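Local coordinates for protein omega-class glutathione S-transferase (Bombyx mori, PDB 3WD6) that binds glutathione and, as an omega-class glutathione transferase, probably catalyses glutathione-dependent transfer and dehydroascorbate reduction, at residues R106-K120 with L170-I182. Residues are numbered along the deposited sequence; the frame is centred on the assembly and turned at random.
Sequences RPLLPQDPLKKALDK and LDGSEPGYADYMI. With PEG (di(hydroxyethyl)ether), chain I.
The carboxylate of Glu174 lies stacked over one face of the Arg106 guanidinium, the two planes 10° apart. OE2 of Glu174 sits 3.3 Å from Arg106 NE, well above the guanidinium plane: an electrostatic salt bridge, not a hydrogen bond. At the guanidinium edge, NH1 of Arg106 donates to Pro175 O (2.9 Å) within the guanidinium and carbonyl planes, and a water joins NH1 to Tyr180 OH, which also bonds Asp218. Pro175 CB lies over one face of the Tyr180 ring, and Leu108 CD2 meets its edge at CD2 (4.0 Å), while Tyr177 N donates to Leu108 O. Tyr177 CG, anti to the backbone N (chi1 174°), lays the ring alongside Leu109, whose CD2 makes a CH-pi contact 3.5 Å from the centroid; Met181 CG lies over the opposite face. Were Arg106 replaced by an alanine, Glu174 would probably lose its counter-charge and Pro175 O its side-chain donor. Asp179 OD1 accepts from Leu170 N and OD2 from Asp171 N and the N-cap Gly176 N, half a capping box, consistent with the N-capping motif of other GSTs. Asp179 thus satisfies amides of loop 170-176, while Arg106 and Leu108 fasten the interdomain linker to that loop and helix 177-189.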
loop_
_atom_site.group_PDB
_atom_site.type_symbol
_atom_site.label_atom_id
_atom_site.label_comp_id
_atom_site.label_asym_id
_atom_site.label_seq_id
_atom_site.Cartn_x
_atom_site.Cartn_y
_atom_site.Cartn_z
ATOM N N ARG A 106 -8.414 5.443 -17.172
ATOM C CA ARG A 106 -8.087 5.930 -15.836
ATOM C C ARG A 106 -6.558 5.980 -15.628
ATOM O O ARG A 106 -6.002 5.269 -14.797
ATOM C CB ARG A 106 -8.770 5.054 -14.772
ATOM C CG ARG A 106 -8.628 5.577 -13.351
ATOM C CD ARG A 106 -9.632 6.693 -13.064
ATOM N NE ARG A 106 -9.776 6.933 -11.619
ATOM C CZ ARG A 106 -8.864 7.565 -10.874
ATOM N NH1 ARG A 106 -9.074 7.740 -9.562
ATOM N NH2 ARG A 106 -7.741 8.020 -11.450
ATOM N N PRO A 107 -5.867 6.819 -16.403
ATOM C CA PRO A 107 -4.400 6.877 -16.261
ATOM C C PRO A 107 -3.984 7.389 -14.875
ATOM O O PRO A 107 -4.468 8.440 -14.427
ATOM C CB PRO A 107 -3.975 7.876 -17.348
ATOM C CG PRO A 107 -5.211 8.725 -17.599
ATOM C CD PRO A 107 -6.392 7.804 -17.373
ATOM N N LEU A 108 -3.098 6.651 -14.207
ATOM C CA LEU A 108 -2.653 7.034 -12.874
ATOM C C LEU A 108 -1.522 8.057 -12.913
ATOM O O LEU A 108 -1.467 8.972 -12.078
ATOM C CB LEU A 108 -2.233 5.798 -12.080
ATOM C CG LEU A 108 -3.407 4.835 -11.916
ATOM C CD1 LEU A 108 -2.999 3.578 -11.156
ATOM C CD2 LEU A 108 -4.587 5.557 -11.239
ATOM N N LEU A 109 -0.623 7.898 -13.879
ATOM C CA LEU A 109 0.503 8.804 -14.005
ATOM C C LEU A 109 0.165 9.925 -14.988
ATOM O O LEU A 109 -0.416 9.675 -16.055
ATOM C CB LEU A 109 1.757 8.040 -14.455
ATOM C CG LEU A 109 2.515 7.256 -13.364
ATOM C CD1 LEU A 109 3.442 6.188 -13.943
ATOM C CD2 LEU A 109 3.308 8.203 -12.448
ATOM N N PRO A 110 0.500 11.173 -14.611
ATOM C CA PRO A 110 0.450 12.323 -15.524
ATOM C C PRO A 110 1.123 11.979 -16.847
ATOM O O PRO A 110 2.184 11.306 -16.859
ATOM C CB PRO A 110 1.306 13.372 -14.806
ATOM C CG PRO A 110 1.140 13.071 -13.354
ATOM C CD PRO A 110 0.950 11.556 -13.254
ATOM N N GLN A 111 0.527 12.432 -17.948
ATOM C CA GLN A 111 1.148 12.261 -19.265
ATOM C C GLN A 111 2.386 13.157 -19.424
ATOM O O GLN A 111 3.400 12.734 -19.972
ATOM C CB GLN A 111 0.131 12.502 -20.391
ATOM C CG GLN A 111 -0.602 11.215 -20.897
ATOM C CD GLN A 111 -1.656 10.638 -19.915
ATOM O OE1 GLN A 111 -1.799 11.097 -18.767
ATOM N NE2 GLN A 111 -2.400 9.626 -20.378
ATOM N N ASP A 112 2.311 14.386 -18.925
ATOM C CA ASP A 112 3.447 15.309 -19.029
ATOM C C ASP A 112 4.654 14.855 -18.195
ATOM O O ASP A 112 4.540 14.648 -16.975
ATOM C CB ASP A 112 3.033 16.726 -18.615
ATOM C CG ASP A 112 4.223 17.642 -18.484
ATOM O OD1 ASP A 112 4.869 17.902 -19.527
ATOM O OD2 ASP A 112 4.532 18.088 -17.347
ATOM N N PRO A 113 5.822 14.707 -18.837
ATOM C CA PRO A 113 6.949 14.067 -18.136
ATOM C C PRO A 113 7.342 14.784 -16.846
ATOM O O PRO A 113 7.726 14.141 -15.859
ATOM C CB PRO A 113 8.086 14.131 -19.161
ATOM C CG PRO A 113 7.381 14.181 -20.486
ATOM C CD PRO A 113 6.154 15.028 -20.235
ATOM N N LEU A 114 7.253 16.107 -16.856
ATOM C CA LEU A 114 7.617 16.883 -15.684
ATOM C C LEU A 114 6.671 16.595 -14.525
ATOM O O LEU A 114 7.127 16.356 -13.405
ATOM C CB LEU A 114 7.616 18.371 -16.019
ATOM C CG LEU A 114 7.993 19.351 -14.910
ATOM C CD1 LEU A 114 9.201 18.866 -14.098
ATOM C CD2 LEU A 114 8.277 20.708 -15.539
ATOM N N LYS A 115 5.362 16.630 -14.794
ATOM C CA LYS A 115 4.350 16.263 -13.797
ATOM C C LYS A 115 4.488 14.809 -13.310
ATOM O O LYS A 115 4.325 14.517 -12.115
ATOM C CB LYS A 115 2.944 16.499 -14.357
ATOM C CG LYS A 115 2.411 17.897 -14.093
ATOM C CD LYS A 115 1.646 18.433 -15.289
ATOM C CE LYS A 115 1.237 19.883 -15.050
ATOM N NZ LYS A 115 1.355 20.711 -16.287
ATOM N N LYS A 116 4.780 13.904 -14.240
ATOM C CA LYS A 116 5.070 12.521 -13.895
ATOM C C LYS A 116 6.190 12.478 -12.854
ATOM O O LYS A 116 6.066 11.811 -11.812
ATOM C CB LYS A 116 5.481 11.727 -15.146
ATOM C CG LYS A 116 5.253 10.219 -15.020
ATOM C CD LYS A 116 5.709 9.439 -16.262
ATOM C CE LYS A 116 4.915 9.827 -17.508
ATOM N NZ LYS A 116 4.202 8.670 -18.144
ATOM N N ALA A 117 7.280 13.199 -13.128
ATOM C CA ALA A 117 8.441 13.187 -12.243
ATOM C C ALA A 117 8.055 13.653 -10.851
ATOM O O ALA A 117 8.402 13.002 -9.859
ATOM C CB ALA A 117 9.569 14.050 -12.803
ATOM N N LEU A 118 7.356 14.788 -10.782
ATOM C CA LEU A 118 6.879 15.340 -9.514
ATOM C C LEU A 118 6.085 14.309 -8.715
ATOM O O LEU A 118 6.274 14.166 -7.504
ATOM C CB LEU A 118 6.008 16.565 -9.762
ATOM C CG LEU A 118 6.731 17.904 -9.915
ATOM C CD1 LEU A 118 8.182 17.693 -10.348
ATOM C CD2 LEU A 118 5.975 18.826 -10.877
ATOM N N ASP A 119 5.198 13.584 -9.383
ATOM C CA ASP A 119 4.480 12.523 -8.700
ATOM C C ASP A 119 5.411 11.488 -8.083
ATOM O O ASP A 119 5.214 11.099 -6.935
ATOM C CB ASP A 119 3.484 11.860 -9.634
ATOM C CG ASP A 119 2.132 12.516 -9.576
ATOM O OD1 ASP A 119 2.057 13.684 -9.098
ATOM O OD2 ASP A 119 1.148 11.858 -9.986
ATOM N N LYS A 120 6.435 11.062 -8.817
ATOM C CA LYS A 120 7.353 10.045 -8.298
ATOM C C LYS A 120 8.158 10.591 -7.114
ATOM O O LYS A 120 8.413 9.876 -6.133
ATOM C CB LYS A 120 8.288 9.523 -9.400
ATOM C CG LYS A 120 7.570 9.148 -10.700
ATOM C CD LYS A 120 8.391 8.167 -11.535
ATOM C CE LYS A 120 7.476 7.425 -12.529
ATOM N NZ LYS A 120 8.030 6.118 -13.027
ATOM N N LEU A 170 -3.726 14.833 -4.644
ATOM C CA LEU A 170 -2.458 15.175 -5.260
ATOM C C LEU A 170 -2.569 15.166 -6.789
ATOM O O LEU A 170 -2.037 16.048 -7.472
ATOM C CB LEU A 170 -1.377 14.211 -4.793
ATOM C CG LEU A 170 -0.972 14.372 -3.325
ATOM C CD1 LEU A 170 -0.120 13.154 -2.836
ATOM C CD2 LEU A 170 -0.249 15.710 -3.086
ATOM N N ASP A 171 -3.275 14.191 -7.340
ATOM C CA ASP A 171 -3.334 14.080 -8.795
ATOM C C ASP A 171 -4.524 14.785 -9.463
ATOM O O ASP A 171 -4.647 14.744 -10.692
ATOM C CB ASP A 171 -3.217 12.613 -9.236
ATOM C CG ASP A 171 -1.783 12.106 -9.157
ATOM O OD1 ASP A 171 -0.905 12.749 -9.780
ATOM O OD2 ASP A 171 -1.516 11.102 -8.448
ATOM N N GLY A 172 -5.354 15.467 -8.675
ATOM C CA GLY A 172 -6.443 16.261 -9.233
ATOM C C GLY A 172 -7.724 16.123 -8.427
ATOM O O GLY A 172 -7.672 16.153 -7.187
ATOM N N SER A 173 -8.867 15.961 -9.102
ATOM C CA SER A 173 -10.116 15.725 -8.365
ATOM C C SER A 173 -10.332 14.241 -8.097
ATOM O O SER A 173 -11.041 13.895 -7.152
ATOM C CB SER A 173 -11.353 16.377 -9.016
ATOM O OG SER A 173 -11.889 17.434 -8.199
ATOM N N GLU A 174 -9.694 13.381 -8.898
ATOM C CA GLU A 174 -9.585 11.941 -8.613
ATOM C C GLU A 174 -8.170 11.593 -8.093
ATOM O O GLU A 174 -7.156 12.119 -8.611
ATOM C CB GLU A 174 -9.742 11.150 -9.910
ATOM C CG GLU A 174 -11.098 10.686 -10.267
ATOM C CD GLU A 174 -11.096 10.101 -11.649
ATOM O OE1 GLU A 174 -10.131 10.387 -12.401
ATOM O OE2 GLU A 174 -12.034 9.344 -11.988
ATOM N N PRO A 175 -8.079 10.643 -7.140
ATOM C CA PRO A 175 -6.729 10.223 -6.721
ATOM C C PRO A 175 -5.977 9.572 -7.885
ATOM O O PRO A 175 -6.578 8.883 -8.716
ATOM C CB PRO A 175 -6.989 9.151 -5.644
ATOM C CG PRO A 175 -8.490 9.142 -5.401
ATOM C CD PRO A 175 -9.126 9.734 -6.640
ATOM N N GLY A 176 -4.672 9.793 -7.945
ATOM C CA GLY A 176 -3.854 9.194 -8.974
ATOM C C GLY A 176 -2.679 8.441 -8.371
ATOM O O GLY A 176 -2.755 7.965 -7.224
ATOM N N TYR A 177 -1.589 8.354 -9.132
ATOM C CA TYR A 177 -0.453 7.517 -8.770
ATOM C C TYR A 177 0.134 7.966 -7.440
ATOM O O TYR A 177 0.347 7.153 -6.537
ATOM C CB TYR A 177 0.585 7.624 -9.872
ATOM C CG TYR A 177 1.906 6.943 -9.632
ATOM C CD1 TYR A 177 2.931 7.589 -8.939
ATOM C CD2 TYR A 177 2.165 5.681 -10.160
ATOM C CE1 TYR A 177 4.180 6.989 -8.768
ATOM C CE2 TYR A 177 3.410 5.069 -9.992
ATOM C CZ TYR A 177 4.415 5.728 -9.297
ATOM O OH TYR A 177 5.654 5.113 -9.116
ATOM N N ALA A 178 0.387 9.268 -7.341
ATOM C CA ALA A 178 0.983 9.852 -6.152
ATOM C C ALA A 178 0.091 9.549 -4.939
ATOM O O ALA A 178 0.572 9.076 -3.896
ATOM C CB ALA A 178 1.164 11.349 -6.342
ATOM N N ASP A 179 -1.207 9.795 -5.083
ATOM C CA ASP A 179 -2.124 9.495 -3.998
ATOM C C ASP A 179 -2.106 8.012 -3.653
ATOM O O ASP A 179 -1.865 7.641 -2.506
ATOM C CB ASP A 179 -3.542 9.922 -4.351
ATOM C CG ASP A 179 -3.630 11.386 -4.742
ATOM O OD1 ASP A 179 -3.619 12.259 -3.828
ATOM O OD2 ASP A 179 -3.729 11.654 -5.974
ATOM N N TYR A 180 -2.361 7.163 -4.640
ATOM C CA TYR A 180 -2.494 5.736 -4.364
ATOM C C TYR A 180 -1.208 5.120 -3.846
ATOM O O TYR A 180 -1.255 4.199 -3.018
ATOM C CB TYR A 180 -2.963 4.967 -5.598
ATOM C CG TYR A 180 -4.430 5.177 -5.916
ATOM C CD1 TYR A 180 -5.398 5.151 -4.900
ATOM C CD2 TYR A 180 -4.850 5.431 -7.225
ATOM C CE1 TYR A 180 -6.751 5.354 -5.184
ATOM C CE2 TYR A 180 -6.196 5.641 -7.519
ATOM C CZ TYR A 180 -7.146 5.596 -6.494
ATOM O OH TYR A 180 -8.481 5.775 -6.787
ATOM N N MET A 181 -0.062 5.607 -4.329
ATOM C CA MET A 181 1.211 4.937 -4.020
ATOM C C MET A 181 1.712 5.280 -2.606
ATOM O O MET A 181 2.560 4.568 -2.045
ATOM C CB MET A 181 2.286 5.221 -5.083
ATOM C CG MET A 181 1.974 4.645 -6.461
ATOM S SD MET A 181 1.690 2.857 -6.447
ATOM C CE MET A 181 -0.108 2.782 -6.372
ATOM N N ILE A 182 1.172 6.346 -2.021
ATOM C CA ILE A 182 1.519 6.660 -0.646
ATOM C C ILE A 182 0.382 6.271 0.300
ATOM O O ILE A 182 0.582 6.135 1.517
ATOM C CB ILE A 182 1.915 8.159 -0.464
ATOM C CG1 ILE A 182 0.698 9.084 -0.534
ATOM C CG2 ILE A 182 2.960 8.570 -1.509
ATOM C CD1 ILE A 182 1.071 10.592 -0.543
HETATM C C1 PEG I . -7.130 10.785 -12.066
HETATM O O1 PEG I . -7.632 11.528 -13.150
HETATM C C2 PEG I . -5.768 11.091 -11.501
HETATM O O2 PEG I . -4.669 10.681 -12.270
HETATM C C3 PEG I . -3.478 11.403 -12.234
HETATM C C4 PEG I . -2.931 11.858 -13.548
HETATM O O4 PEG I . -3.808 11.721 -14.613
HETATM O O HOH W 1 -11.390 6.094 -8.048
#